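Local coordinates for protein Non-reducing end beta-L-arabinofuranosidase (Bacteroides thetaiotaomicron, PDB 5MQO) that probably acts as a GH127 glycoside hydrolase that cleaves sugar linkages in complex plant pectin in a gut bacterium, at residues 37-42 / 474-479; 332-337 / 368-373; 507-512 / 577-582; 620-625 / 649-654. One frame throughout, in Å; residues are numbered along the deposited sequence.

Contact 1. Residues 37-42 / 474-479; sequences ANTGID and YTLSPE
Leu476 N donates to Ala37 O at 2.9 Å, the shorter of two backbone hydrogen bonds in this contact. The N-H points almost straight at the oxygen (172°). The return bond runs from Ala37 N to Leu476 O at 3.1 Å, and its donor is tilted a little from the carbonyl plane. Together they make Ala37 and Leu476 a hydrogen-bonded antiparallel pair. The pair adds the short strand 37-38, from near the N-terminus, to the outside of a mixed sheet, next to strand 474-477. Ala37 and Leu476 send their side chains to the same face. Ala37 O is also approached by Thr475 CB at 3.4 Å, so carbon packs beside the hydrogen bond. Beyond Asn38 and Thr475 the two backbones part, and at Thr39 side chains take over. Thr39 CG2 sits beside its own backbone N, anti to the carbonyl carbon. From there the methyl meets Tyr474 CB at 3.7 Å, and the two side chains cross obliquely. The Tyr474 ring then leads away from the 37-42 segment, and its hydroxyl hydrogen-bonds with Asn489. Other polar ends also find their partners outside the two segments. Asn38 OD1 accepts from Trp393 NE1 of helix 382-399, and Thr475 OG1 pairs with Asn484 ND2. The short strand is thus an edge of the sheet, and its Asn38 reaches a helix of the catalytic domain. The contact itself is structural packing. On the Leu476 side it is completed by Leu476 CD1, which lies 3.9 Å from Asn38 O.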
loop_
_atom_site.group_PDB
_atom_site.type_symbol
_atom_site.label_atom_id
_atom_site.label_comp_id
_atom_site.label_asym_id
_atom_site.label_seq_id
_atom_site.Cartn_x
_atom_site.Cartn_y
_atom_site.Cartn_z
ATOM N N ALA A 37 -17.645 -4.344 -1.351
ATOM C CA ALA A 37 -17.495 -3.109 -0.612
ATOM C C ALA A 37 -16.750 -3.367 0.708
ATOM O O ALA A 37 -16.588 -4.525 1.120
ATOM C CB ALA A 37 -18.856 -2.507 -0.371
ATOM N N ASN A 38 -16.234 -2.296 1.317
ATOM C CA ASN A 38 -15.531 -2.401 2.604
ATOM C C ASN A 38 -16.469 -2.835 3.748
ATOM O O ASN A 38 -17.696 -2.667 3.698
ATOM C CB ASN A 38 -14.887 -1.056 3.020
ATOM C CG ASN A 38 -13.516 -0.775 2.359
ATOM O OD1 ASN A 38 -13.293 -1.013 1.176
ATOM N ND2 ASN A 38 -12.613 -0.218 3.136
ATOM N N THR A 39 -15.844 -3.394 4.778
ATOM C CA THR A 39 -16.396 -3.448 6.112
ATOM C C THR A 39 -16.345 -2.030 6.667
ATOM O O THR A 39 -15.522 -1.213 6.242
ATOM C CB THR A 39 -15.569 -4.334 7.073
ATOM O OG1 THR A 39 -14.348 -3.671 7.451
ATOM C CG2 THR A 39 -15.264 -5.665 6.475
ATOM N N GLY A 40 -17.205 -1.762 7.642
ATOM C CA GLY A 40 -17.272 -0.467 8.310
ATOM C C GLY A 40 -15.949 -0.143 8.948
ATOM O O GLY A 40 -15.180 -1.026 9.295
ATOM N N ILE A 41 -15.673 1.144 9.073
ATOM C CA ILE A 41 -14.387 1.633 9.578
ATOM C C ILE A 41 -14.135 1.187 11.021
ATOM O O ILE A 41 -12.983 1.068 11.429
ATOM C CB ILE A 41 -14.283 3.179 9.379
ATOM C CG1 ILE A 41 -12.850 3.661 9.546
ATOM C CG2 ILE A 41 -15.207 3.949 10.309
ATOM C CD1 ILE A 41 -12.630 5.051 8.996
ATOM N N ASP A 42 -15.223 0.900 11.745
ATOM C CA ASP A 42 -15.218 0.431 13.153
ATOM C C ASP A 42 -15.336 -1.102 13.392
ATOM O O ASP A 42 -15.195 -1.584 14.546
ATOM C CB ASP A 42 -16.327 1.161 13.954
ATOM C CG ASP A 42 -17.776 0.939 13.395
ATOM O OD1 ASP A 42 -18.005 0.473 12.257
ATOM O OD2 ASP A 42 -18.716 1.279 14.129
ATOM N N TYR A 474 -10.955 -7.499 5.274
ATOM C CA TYR A 474 -12.103 -8.185 4.666
ATOM C C TYR A 474 -12.820 -7.295 3.645
ATOM O O TYR A 474 -12.696 -6.071 3.670
ATOM C CB TYR A 474 -13.148 -8.581 5.732
ATOM C CG TYR A 474 -12.684 -9.435 6.909
ATOM C CD1 TYR A 474 -12.678 -10.841 6.840
ATOM C CD2 TYR A 474 -12.312 -8.846 8.123
ATOM C CE1 TYR A 474 -12.263 -11.627 7.927
ATOM C CE2 TYR A 474 -11.906 -9.622 9.204
ATOM C CZ TYR A 474 -11.881 -11.008 9.100
ATOM O OH TYR A 474 -11.471 -11.756 10.164
ATOM N N THR A 475 -13.589 -7.906 2.753
ATOM C CA THR A 475 -14.649 -7.185 2.062
ATOM C C THR A 475 -15.931 -7.978 2.145
ATOM O O THR A 475 -15.927 -9.160 2.495
ATOM C CB THR A 475 -14.316 -6.997 0.582
ATOM O OG1 THR A 475 -13.938 -8.266 0.042
ATOM C CG2 THR A 475 -13.172 -5.969 0.385
ATOM N N LEU A 476 -17.024 -7.338 1.767
ATOM C CA LEU A 476 -18.340 -7.997 1.718
ATOM C C LEU A 476 -18.905 -7.978 0.306
ATOM O O LEU A 476 -18.452 -7.207 -0.550
ATOM C CB LEU A 476 -19.333 -7.284 2.635
ATOM C CG LEU A 476 -18.838 -6.818 4.009
ATOM C CD1 LEU A 476 -19.819 -5.828 4.619
ATOM C CD2 LEU A 476 -18.606 -8.011 4.938
ATOM N N SER A 477 -19.903 -8.836 0.097
ATOM C CA SER A 477 -20.794 -8.769 -1.069
ATOM C C SER A 477 -22.094 -9.431 -0.658
ATOM O O SER A 477 -22.203 -9.893 0.468
ATOM C CB SER A 477 -20.164 -9.428 -2.304
ATOM O OG SER A 477 -20.125 -10.832 -2.234
ATOM N N PRO A 478 -23.097 -9.461 -1.542
ATOM C CA PRO A 478 -24.334 -10.175 -1.169
ATOM C C PRO A 478 -24.165 -11.699 -0.959
ATOM O O PRO A 478 -24.913 -12.293 -0.178
ATOM C CB PRO A 478 -25.282 -9.883 -2.345
ATOM C CG PRO A 478 -24.752 -8.625 -2.937
ATOM C CD PRO A 478 -23.258 -8.733 -2.809
ATOM N N GLU A 479 -23.186 -12.298 -1.637
ATOM C CA GLU A 479 -22.837 -13.711 -1.476
ATOM C C GLU A 479 -22.241 -14.105 -0.119
ATOM O O GLU A 479 -22.301 -15.279 0.247
ATOM C CB GLU A 479 -21.857 -14.126 -2.579
ATOM C CG GLU A 479 -22.462 -14.242 -3.971
ATOM C CD GLU A 479 -21.485 -14.877 -4.965
ATOM O OE1 GLU A 479 -21.124 -14.187 -5.946
ATOM O OE2 GLU A 479 -21.069 -16.060 -4.768
#

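Contact 2. Residues 332-337 / 368-373; sequences TRKMYV and GRPYQL
Tyr371 N donates to Arg333 O at 2.7 Å, in the plane of that carbonyl. This bond ties a type II beta turn, Arg369 to Gln372, to the last part of helix 317-333 in the catalytic domain. The tightly packed part lies at Tyr336 and Leu373. Leu373 CD2 stands over the centre of the Tyr336 ring, 4.0 Å from the centroid and only 9° off the ring normal, a clear CH-pi contact. Leu373 O closes on Tyr336 CE2 at 3.5 Å. The Tyr336 ring is buried, and its hydroxyl hydrogen-bonds to Pro374 O, which fixes the far end of the side chain. Lys334 is buried as well. Its extended chain brings CE to 3.6 Å from Gly368 O, while NZ makes a salt bridge with Asp329. The other side of the contact is more open to solvent. There Arg333 and Pro370 lie side by side, with Pro370 CG above one face of the guanidinium, toward its rim. Arg333 NE also pairs with Asp329, so one carboxylate serves two cations and probably offsets some of the repulsion from nearby Arg292. The Tyr371 ring stacks with His587, beyond the two segments. Its plane is turned 75° from that of the guanidinium, and Arg333 CD touches Tyr371 OH at 3.6 Å.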
loop_
_atom_site.group_PDB
_atom_site.type_symbol
_atom_site.label_atom_id
_atom_site.label_comp_id
_atom_site.label_asym_id
_atom_site.label_seq_id
_atom_site.Cartn_x
_atom_site.Cartn_y
_atom_site.Cartn_z
ATOM N N THR A 332 3.633 -6.583 -14.492
ATOM C CA THR A 332 4.472 -7.544 -15.197
ATOM C C THR A 332 5.790 -6.900 -15.736
ATOM O O THR A 332 6.706 -7.614 -16.217
ATOM C CB THR A 332 3.649 -8.209 -16.309
ATOM O OG1 THR A 332 3.373 -7.259 -17.330
ATOM C CG2 THR A 332 2.327 -8.770 -15.733
ATOM N N ARG A 333 5.895 -5.569 -15.686
ATOM C CA ARG A 333 7.009 -4.908 -16.367
ATOM C C ARG A 333 7.706 -3.793 -15.636
ATOM O O ARG A 333 8.841 -3.499 -15.992
ATOM C CB ARG A 333 6.599 -4.421 -17.768
ATOM C CG ARG A 333 5.792 -5.437 -18.574
ATOM C CD ARG A 333 5.853 -5.173 -20.070
ATOM N NE ARG A 333 5.472 -3.804 -20.351
ATOM C CZ ARG A 333 5.621 -3.193 -21.524
ATOM N NH1 ARG A 333 6.127 -3.844 -22.571
ATOM N NH2 ARG A 333 5.254 -1.910 -21.651
ATOM N N LYS A 334 7.071 -3.163 -14.649
ATOM C CA LYS A 334 7.608 -1.940 -14.057
ATOM C C LYS A 334 7.477 -1.825 -12.535
ATOM O O LYS A 334 7.448 -0.714 -12.000
ATOM C CB LYS A 334 6.917 -0.750 -14.708
ATOM C CG LYS A 334 7.206 -0.617 -16.175
ATOM C CD LYS A 334 6.618 0.669 -16.711
ATOM C CE LYS A 334 6.608 0.674 -18.233
ATOM N NZ LYS A 334 5.932 1.917 -18.693
ATOM N N MET A 335 7.400 -2.947 -11.828
ATOM C CA MET A 335 7.163 -2.922 -10.385
ATOM C C MET A 335 8.249 -3.703 -9.727
ATOM O O MET A 335 8.575 -4.811 -10.166
ATOM C CB MET A 335 5.840 -3.571 -10.060
ATOM C CG MET A 335 5.525 -3.658 -8.584
ATOM S SD MET A 335 3.887 -4.342 -8.325
ATOM C CE MET A 335 4.318 -6.076 -8.389
ATOM N N TYR A 336 8.791 -3.152 -8.655
ATOM C CA TYR A 336 9.747 -3.908 -7.859
ATOM C C TYR A 336 9.048 -5.076 -7.120
ATOM O O TYR A 336 7.844 -5.027 -6.854
ATOM C CB TYR A 336 10.485 -2.991 -6.912
ATOM C CG TYR A 336 11.396 -2.077 -7.632
ATOM C CD1 TYR A 336 10.969 -0.838 -8.105
ATOM C CD2 TYR A 336 12.712 -2.431 -7.838
ATOM C CE1 TYR A 336 11.851 0.030 -8.768
ATOM C CE2 TYR A 336 13.597 -1.598 -8.504
ATOM C CZ TYR A 336 13.179 -0.362 -8.966
ATOM O OH TYR A 336 14.087 0.455 -9.625
ATOM N N VAL A 337 9.812 -6.109 -6.785
ATOM C CA VAL A 337 9.295 -7.304 -6.084
ATOM C C VAL A 337 8.618 -7.034 -4.727
ATOM O O VAL A 337 7.836 -7.841 -4.268
ATOM C CB VAL A 337 10.423 -8.347 -5.934
ATOM C CG1 VAL A 337 11.463 -7.850 -4.931
ATOM C CG2 VAL A 337 9.888 -9.722 -5.535
ATOM N N GLY A 368 10.080 3.913 -15.255
ATOM C CA GLY A 368 11.145 3.852 -16.293
ATOM C C GLY A 368 10.689 3.007 -17.455
ATOM O O GLY A 368 9.465 2.800 -17.611
ATOM N N ARG A 369 11.649 2.550 -18.273
ATOM C CA ARG A 369 11.409 1.603 -19.374
ATOM C C ARG A 369 10.906 0.287 -18.817
ATOM O O ARG A 369 11.195 -0.034 -17.666
ATOM C CB ARG A 369 12.702 1.266 -20.127
ATOM C CG ARG A 369 13.315 2.382 -20.997
ATOM C CD ARG A 369 14.499 1.873 -21.853
ATOM N NE ARG A 369 15.267 0.837 -21.144
ATOM C CZ ARG A 369 16.251 1.077 -20.290
ATOM N NH1 ARG A 369 16.662 2.310 -20.043
ATOM N NH2 ARG A 369 16.851 0.076 -19.682
ATOM N N PRO A 370 10.167 -0.493 -19.620
ATOM C CA PRO A 370 9.827 -1.839 -19.196
ATOM C C PRO A 370 11.076 -2.632 -18.749
ATOM O O PRO A 370 12.165 -2.478 -19.334
ATOM C CB PRO A 370 9.215 -2.475 -20.463
ATOM C CG PRO A 370 8.883 -1.358 -21.392
ATOM C CD PRO A 370 9.436 -0.090 -20.833
ATOM N N TYR A 371 10.916 -3.443 -17.705
ATOM C CA TYR A 371 12.007 -4.177 -17.090
ATOM C C TYR A 371 13.235 -3.348 -16.655
ATOM O O TYR A 371 14.330 -3.916 -16.483
ATOM C CB TYR A 371 12.437 -5.321 -18.007
ATOM C CG TYR A 371 11.272 -6.070 -18.553
ATOM C CD1 TYR A 371 10.518 -6.934 -17.739
ATOM C CD2 TYR A 371 10.867 -5.887 -19.872
ATOM C CE1 TYR A 371 9.404 -7.607 -18.247
ATOM C CE2 TYR A 371 9.781 -6.574 -20.393
ATOM C CZ TYR A 371 9.043 -7.424 -19.575
ATOM O OH TYR A 371 7.954 -8.058 -20.117
ATOM N N GLN A 372 13.096 -2.039 -16.468
ATOM C CA GLN A 372 14.215 -1.247 -15.962
ATOM C C GLN A 372 14.047 -1.125 -14.455
ATOM O O GLN A 372 13.323 -0.244 -13.967
ATOM C CB GLN A 372 14.291 0.127 -16.634
ATOM C CG GLN A 372 15.365 1.044 -16.074
ATOM C CD GLN A 372 15.384 2.405 -16.729
ATOM O OE1 GLN A 372 14.383 2.888 -17.304
ATOM N NE2 GLN A 372 16.533 3.051 -16.646
ATOM N N LEU A 373 14.696 -2.026 -13.720
ATOM C CA LEU A 373 14.476 -2.136 -12.269
ATOM C C LEU A 373 15.736 -2.092 -11.414
ATOM O O LEU A 373 15.960 -2.989 -10.617
ATOM C CB LEU A 373 13.644 -3.388 -11.971
ATOM C CG LEU A 373 12.266 -3.358 -12.663
ATOM C CD1 LEU A 373 11.620 -4.741 -12.659
ATOM C CD2 LEU A 373 11.350 -2.309 -12.034
#

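Contact 3. Residues 507-512 / 577-582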
loop_
_atom_site.group_PDB
_atom_site.type_symbol
_atom_site.label_atom_id
_atom_site.label_comp_id
_atom_site.label_asym_id
_atom_site.label_seq_id
_atom_site.Cartn_x
_atom_site.Cartn_y
_atom_site.Cartn_z
ATOM N N THR A 507 -4.394 -16.401 14.189
ATOM C CA THR A 507 -3.262 -16.824 13.340
ATOM C C THR A 507 -1.983 -16.074 13.701
ATOM O O THR A 507 -2.074 -14.950 14.199
ATOM C CB THR A 507 -3.538 -16.573 11.856
ATOM O OG1 THR A 507 -2.389 -16.967 11.112
ATOM C CG2 THR A 507 -3.889 -15.072 11.576
ATOM N N ASP A 508 -0.810 -16.664 13.443
ATOM C CA ASP A 508 0.458 -15.952 13.712
ATOM C C ASP A 508 1.041 -15.376 12.417
ATOM O O ASP A 508 2.186 -14.938 12.385
ATOM C CB ASP A 508 1.481 -16.826 14.480
ATOM C CG ASP A 508 2.648 -15.990 15.139
ATOM O OD1 ASP A 508 2.434 -14.822 15.554
ATOM O OD2 ASP A 508 3.798 -16.510 15.247
ATOM N N TYR A 509 0.223 -15.371 11.360
ATOM C CA TYR A 509 0.511 -14.726 10.060
ATOM C C TYR A 509 1.030 -13.304 10.302
ATOM O O TYR A 509 0.580 -12.651 11.249
ATOM C CB TYR A 509 -0.784 -14.669 9.220
ATOM C CG TYR A 509 -0.636 -14.506 7.714
ATOM C CD1 TYR A 509 -0.532 -15.613 6.865
ATOM C CD2 TYR A 509 -0.647 -13.258 7.134
ATOM C CE1 TYR A 509 -0.422 -15.457 5.487
ATOM C CE2 TYR A 509 -0.533 -13.108 5.762
ATOM C CZ TYR A 509 -0.418 -14.197 4.939
ATOM O OH TYR A 509 -0.301 -13.992 3.577
ATOM N N PRO A 510 1.999 -12.830 9.521
ATOM C CA PRO A 510 2.638 -13.532 8.409
ATOM C C PRO A 510 3.707 -14.588 8.775
ATOM O O PRO A 510 4.277 -15.204 7.867
ATOM C CB PRO A 510 3.305 -12.383 7.660
ATOM C CG PRO A 510 3.761 -11.488 8.765
ATOM C CD PRO A 510 2.710 -11.588 9.851
ATOM N N TRP A 511 3.964 -14.810 10.069
ATOM C CA TRP A 511 5.056 -15.676 10.479
ATOM C C TRP A 511 4.754 -17.133 10.201
ATOM O O TRP A 511 5.674 -17.890 9.977
ATOM C CB TRP A 511 5.424 -15.455 11.936
ATOM C CG TRP A 511 5.661 -14.018 12.279
ATOM C CD1 TRP A 511 5.074 -13.322 13.281
ATOM C CD2 TRP A 511 6.520 -13.094 11.606
ATOM N NE1 TRP A 511 5.504 -12.018 13.283
ATOM C CE2 TRP A 511 6.396 -11.856 12.264
ATOM C CE3 TRP A 511 7.385 -13.191 10.507
ATOM C CZ2 TRP A 511 7.109 -10.725 11.872
ATOM C CZ3 TRP A 511 8.091 -12.067 10.115
ATOM C CH2 TRP A 511 7.958 -10.850 10.802
ATOM N N GLU A 512 3.475 -17.513 10.207
ATOM C CA GLU A 512 3.018 -18.883 9.905
ATOM C C GLU A 512 1.746 -18.809 9.097
ATOM O O GLU A 512 1.041 -17.802 9.134
ATOM C CB GLU A 512 2.734 -19.671 11.185
ATOM C CG GLU A 512 3.901 -19.701 12.167
ATOM C CD GLU A 512 3.646 -20.574 13.390
ATOM O OE1 GLU A 512 2.910 -20.154 14.323
ATOM O OE2 GLU A 512 4.222 -21.685 13.424
ATOM N N MET A 577 -2.146 -22.942 5.037
ATOM C CA MET A 577 -1.328 -22.621 3.846
ATOM C C MET A 577 0.073 -23.103 4.116
ATOM O O MET A 577 0.606 -22.819 5.168
ATOM C CB MET A 577 -1.284 -21.099 3.579
ATOM C CG MET A 577 -2.615 -20.486 3.131
ATOM S SD MET A 577 -2.807 -18.678 3.311
ATOM C CE MET A 577 -3.003 -18.524 5.075
ATOM N N ASP A 578 0.658 -23.862 3.200
ATOM C CA ASP A 578 2.085 -24.147 3.289
ATOM C C ASP A 578 2.813 -22.859 3.044
ATOM O O ASP A 578 2.481 -22.125 2.126
ATOM C CB ASP A 578 2.544 -25.141 2.235
ATOM C CG ASP A 578 2.272 -26.573 2.625
ATOM O OD1 ASP A 578 1.524 -26.836 3.617
ATOM O OD2 ASP A 578 2.820 -27.441 1.904
ATOM N N MET A 579 3.819 -22.602 3.856
ATOM C CA MET A 579 4.561 -21.373 3.777
ATOM C C MET A 579 6.052 -21.673 3.774
ATOM O O MET A 579 6.783 -21.300 4.677
ATOM C CB MET A 579 4.151 -20.479 4.937
ATOM C CG MET A 579 4.677 -19.075 4.777
ATOM S SD MET A 579 4.362 -18.048 6.192
ATOM C CE MET A 579 2.669 -17.623 5.873
ATOM N N PRO A 580 6.524 -22.353 2.742
ATOM C CA PRO A 580 7.968 -22.622 2.648
ATOM C C PRO A 580 8.775 -21.393 2.253
ATOM O O PRO A 580 8.204 -20.355 1.942
ATOM C CB PRO A 580 8.049 -23.630 1.513
ATOM C CG PRO A 580 6.939 -23.202 0.592
ATOM C CD PRO A 580 5.809 -22.759 1.517
ATOM N N VAL A 581 10.097 -21.528 2.279
ATOM C CA VAL A 581 11.021 -20.488 1.827
ATOM C C VAL A 581 11.050 -20.586 0.326
ATOM O O VAL A 581 11.156 -21.689 -0.196
ATOM C CB VAL A 581 12.433 -20.705 2.404
ATOM C CG1 VAL A 581 13.499 -19.964 1.617
ATOM C CG2 VAL A 581 12.479 -20.291 3.865
ATOM N N CYS A 582 10.920 -19.442 -0.356
ATOM C CA CYS A 582 10.989 -19.376 -1.826
ATOM C C CYS A 582 12.145 -18.564 -2.319
ATOM O O CYS A 582 12.471 -17.530 -1.734
ATOM C CB CYS A 582 9.735 -18.778 -2.435
ATOM S SG CYS A 582 8.479 -20.017 -2.432
#
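The peptide bond between Tyr509 and Pro510 is cis and sits in a type VI beta turn, closed by Trp511 N to Asp508 O at 2.9 Å, overlapping an ST turn in which Thr507 OG1 accepts from Tyr509 N. The Met579 side chain reaches into this bend. Its CG is anti to the backbone N, and the chain turns at chi3 (-80°), which sets the place of CE. SD comes to 3.3 Å from Pro510 O. CE touches Tyr509 CE1 at 3.8 Å and, in a different direction, the Glu512 carbonyl carbon at 3.6 Å. Met577 CE also meets Tyr509 CE1, at 4.0 Å, with its side chain crossing the tyrosine at about a right angle. No hydrogen bond joins the two segments. An alanine in place of Met579 would probably open a gap beside Pro510 O and Tyr509 and leave Tyr509 with Met577 as its remaining partner across the contact. The loop that holds this turn joins strands 500-506 and 514-521 of the middle domain, while 577-582 leads from strand 572-577 into strand 581-584. Tyr413 of helix 402-416 packs on Tyr509 and Pro510, Leu604 of strand 604-609 touches Pro510 and Trp511, and Arg601 hydrogen-bonds to Trp511 O.

Contact 4. Residues 620-625 / 649-654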
loop_
_atom_site.group_PDB
_atom_site.type_symbol
_atom_site.label_atom_id
_atom_site.label_comp_id
_atom_site.label_asym_id
_atom_site.label_seq_id
_atom_site.Cartn_x
_atom_site.Cartn_y
_atom_site.Cartn_z
ATOM N N ASP A 620 28.836 -7.999 -0.799
ATOM C CA ASP A 620 28.922 -8.211 -2.254
ATOM C C ASP A 620 29.372 -9.630 -2.612
ATOM O O ASP A 620 28.917 -10.171 -3.611
ATOM C CB ASP A 620 29.847 -7.194 -2.935
ATOM C CG ASP A 620 29.293 -5.776 -2.947
ATOM O OD1 ASP A 620 28.074 -5.541 -2.813
ATOM O OD2 ASP A 620 30.118 -4.872 -3.125
ATOM N N ASN A 621 30.217 -10.233 -1.771
ATOM C CA ASN A 621 30.735 -11.589 -1.972
ATOM C C ASN A 621 29.793 -12.754 -1.600
ATOM O O ASN A 621 30.181 -13.929 -1.762
ATOM C CB ASN A 621 32.024 -11.761 -1.151
ATOM C CG ASN A 621 33.106 -10.771 -1.531
ATOM O OD1 ASN A 621 33.854 -10.311 -0.684
ATOM N ND2 ASN A 621 33.175 -10.427 -2.798
ATOM N N ILE A 622 28.590 -12.469 -1.109
ATOM C CA ILE A 622 27.662 -13.519 -0.696
ATOM C C ILE A 622 26.912 -14.096 -1.902
ATOM O O ILE A 622 26.256 -13.342 -2.606
ATOM C CB ILE A 622 26.629 -12.968 0.298
ATOM C CG1 ILE A 622 27.308 -12.378 1.551
ATOM C CG2 ILE A 622 25.626 -14.040 0.683
ATOM C CD1 ILE A 622 28.167 -13.359 2.327
ATOM N N LEU A 623 27.015 -15.414 -2.141
ATOM C CA LEU A 623 26.212 -16.109 -3.168
ATOM C C LEU A 623 25.235 -17.076 -2.556
ATOM O O LEU A 623 25.584 -17.840 -1.656
ATOM C CB LEU A 623 27.052 -16.962 -4.094
ATOM C CG LEU A 623 28.464 -16.549 -4.421
ATOM C CD1 LEU A 623 29.092 -17.682 -5.247
ATOM C CD2 LEU A 623 28.457 -15.205 -5.142
ATOM N N ILE A 624 24.039 -17.102 -3.104
ATOM C CA ILE A 624 23.013 -18.001 -2.633
ATOM C C ILE A 624 22.976 -19.214 -3.578
ATOM O O ILE A 624 22.574 -19.065 -4.726
ATOM C CB ILE A 624 21.660 -17.283 -2.628
ATOM C CG1 ILE A 624 21.699 -16.058 -1.707
ATOM C CG2 ILE A 624 20.549 -18.233 -2.235
ATOM C CD1 ILE A 624 22.153 -16.340 -0.276
ATOM N N PRO A 625 23.390 -20.414 -3.116
ATOM C CA PRO A 625 23.165 -21.566 -3.974
ATOM C C PRO A 625 21.683 -21.841 -4.094
ATOM O O PRO A 625 20.947 -21.613 -3.126
ATOM C CB PRO A 625 23.870 -22.711 -3.243
ATOM C CG PRO A 625 23.983 -22.276 -1.856
ATOM C CD PRO A 625 24.032 -20.793 -1.846
ATOM N N ALA A 649 25.512 -19.618 3.104
ATOM C CA ALA A 649 25.686 -19.033 1.779
ATOM C C ALA A 649 27.065 -19.412 1.257
ATOM O O ALA A 649 27.903 -19.842 2.027
ATOM C CB ALA A 649 25.560 -17.529 1.885
ATOM N N ARG A 650 27.312 -19.267 -0.031
ATOM C CA ARG A 650 28.679 -19.451 -0.533
ATOM C C ARG A 650 29.398 -18.107 -0.545
ATOM O O ARG A 650 28.780 -17.063 -0.718
ATOM C CB ARG A 650 28.670 -20.123 -1.897
ATOM C CG ARG A 650 28.043 -21.520 -1.832
ATOM C CD ARG A 650 27.944 -22.238 -3.168
ATOM N NE ARG A 650 29.218 -22.128 -3.880
ATOM C CZ ARG A 650 29.369 -22.301 -5.188
ATOM N NH1 ARG A 650 28.330 -22.635 -5.961
ATOM N NH2 ARG A 650 30.574 -22.138 -5.728
ATOM N N LEU A 651 30.695 -18.114 -0.316
ATOM C CA LEU A 651 31.434 -16.868 -0.194
ATOM C C LEU A 651 32.417 -16.754 -1.334
ATOM O O LEU A 651 33.200 -17.691 -1.583
ATOM C CB LEU A 651 32.183 -16.813 1.132
ATOM C CG LEU A 651 33.049 -15.574 1.366
ATOM C CD1 LEU A 651 32.162 -14.369 1.580
ATOM C CD2 LEU A 651 33.994 -15.759 2.544
ATOM N N ALA A 652 32.405 -15.599 -2.002
ATOM C CA ALA A 652 33.387 -15.326 -3.048
ATOM C C ALA A 652 34.727 -14.912 -2.441
ATOM O O ALA A 652 34.745 -14.215 -1.438
ATOM C CB ALA A 652 32.870 -14.242 -3.966
ATOM N N SER A 653 35.841 -15.335 -3.032
ATOM C CA SER A 653 37.156 -14.816 -2.615
ATOM C C SER A 653 37.138 -13.309 -2.822
ATOM O O SER A 653 36.489 -12.856 -3.754
ATOM C CB SER A 653 38.279 -15.425 -3.451
ATOM O OG SER A 653 38.302 -16.845 -3.329
ATOM N N SER A 654 37.812 -12.534 -1.968
ATOM C CA SER A 654 37.732 -11.061 -2.062
ATOM C C SER A 654 39.036 -10.367 -2.474
ATOM O O SER A 654 39.865 -10.053 -1.627
ATOM C CB SER A 654 37.173 -10.444 -0.760
ATOM O OG SER A 654 38.124 -10.377 0.281
#
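Leu651 CG is anti to the backbone N (chi1 178°), and chi2 (70°) then brings CD1 to 3.8 Å from Asn621 CB. Ile622 CG2 is likewise anti to its own backbone N and meets Ala649 CB at 3.7 Å. These groups flank an antiparallel pairing of strand 622-625 with the end of strand 640-651 in the C-terminal domain. Leu623 and Arg650 form the hydrogen-bonded pair. Leu623 N gives Arg650 O a nearly straight bond of 2.8 Å (174°), and Arg650 N returns one to Leu623 O. Past the strand, Ala652 N donates to Asn621 O at 2.8 Å, in the carbonyl plane. Ile622 and Leu651 share one face of the sheet, where Ile622 also touches Val672 and Ile674 of strand 670-678. Leu623 and Arg650 share the other face. There the Arg650 CG methylene packs on Pro625 CD at 4.1 Å, while its NH2 hydrogen-bonds to Ala668 O. The Asn621 side chain points across to the second segment. Its OD1 lies 3.3 Å from Ser654 CB, and its ND2 is 4.0 Å from Ala652 CB. An alanine in place of Asn621 would probably leave a gap beside Ser654 and Ala652, although its backbone oxygen could still receive Ala652 N. Strand 690-697 runs parallel to 622-625 on the side away from 640-651. Main-chain polar groups thus hold the two segments in register, while the side chains between them meet through apolar and van der Waals contacts. The contact therefore rests on backbone bonds and packed carbon, with no salt bridge between the segments.

In the fold
Along the chain, contact 1 opens first, near the N-terminus. Contact 2 falls within the long span it bridges, and contacts 3 and 4 follow in that order. Contact 1 joins the N-terminal strand 37-38 to the sheet that follows the helical catalytic part. Contact 2 lies in the catalytic domain, across the chain's centre from contact 1, with centres 33 Å apart. Contact 3 sits where the seven-stranded sheet hands over to the branched nine-stranded sheet. Contact 4 belongs to that same sheet, its centre 27 Å from that of contact 3. None touches another; contacts 1 and 4 are farthest apart, 48 Å between centres. The N-terminal strand, helical domain and beta sheets thus form one packed body.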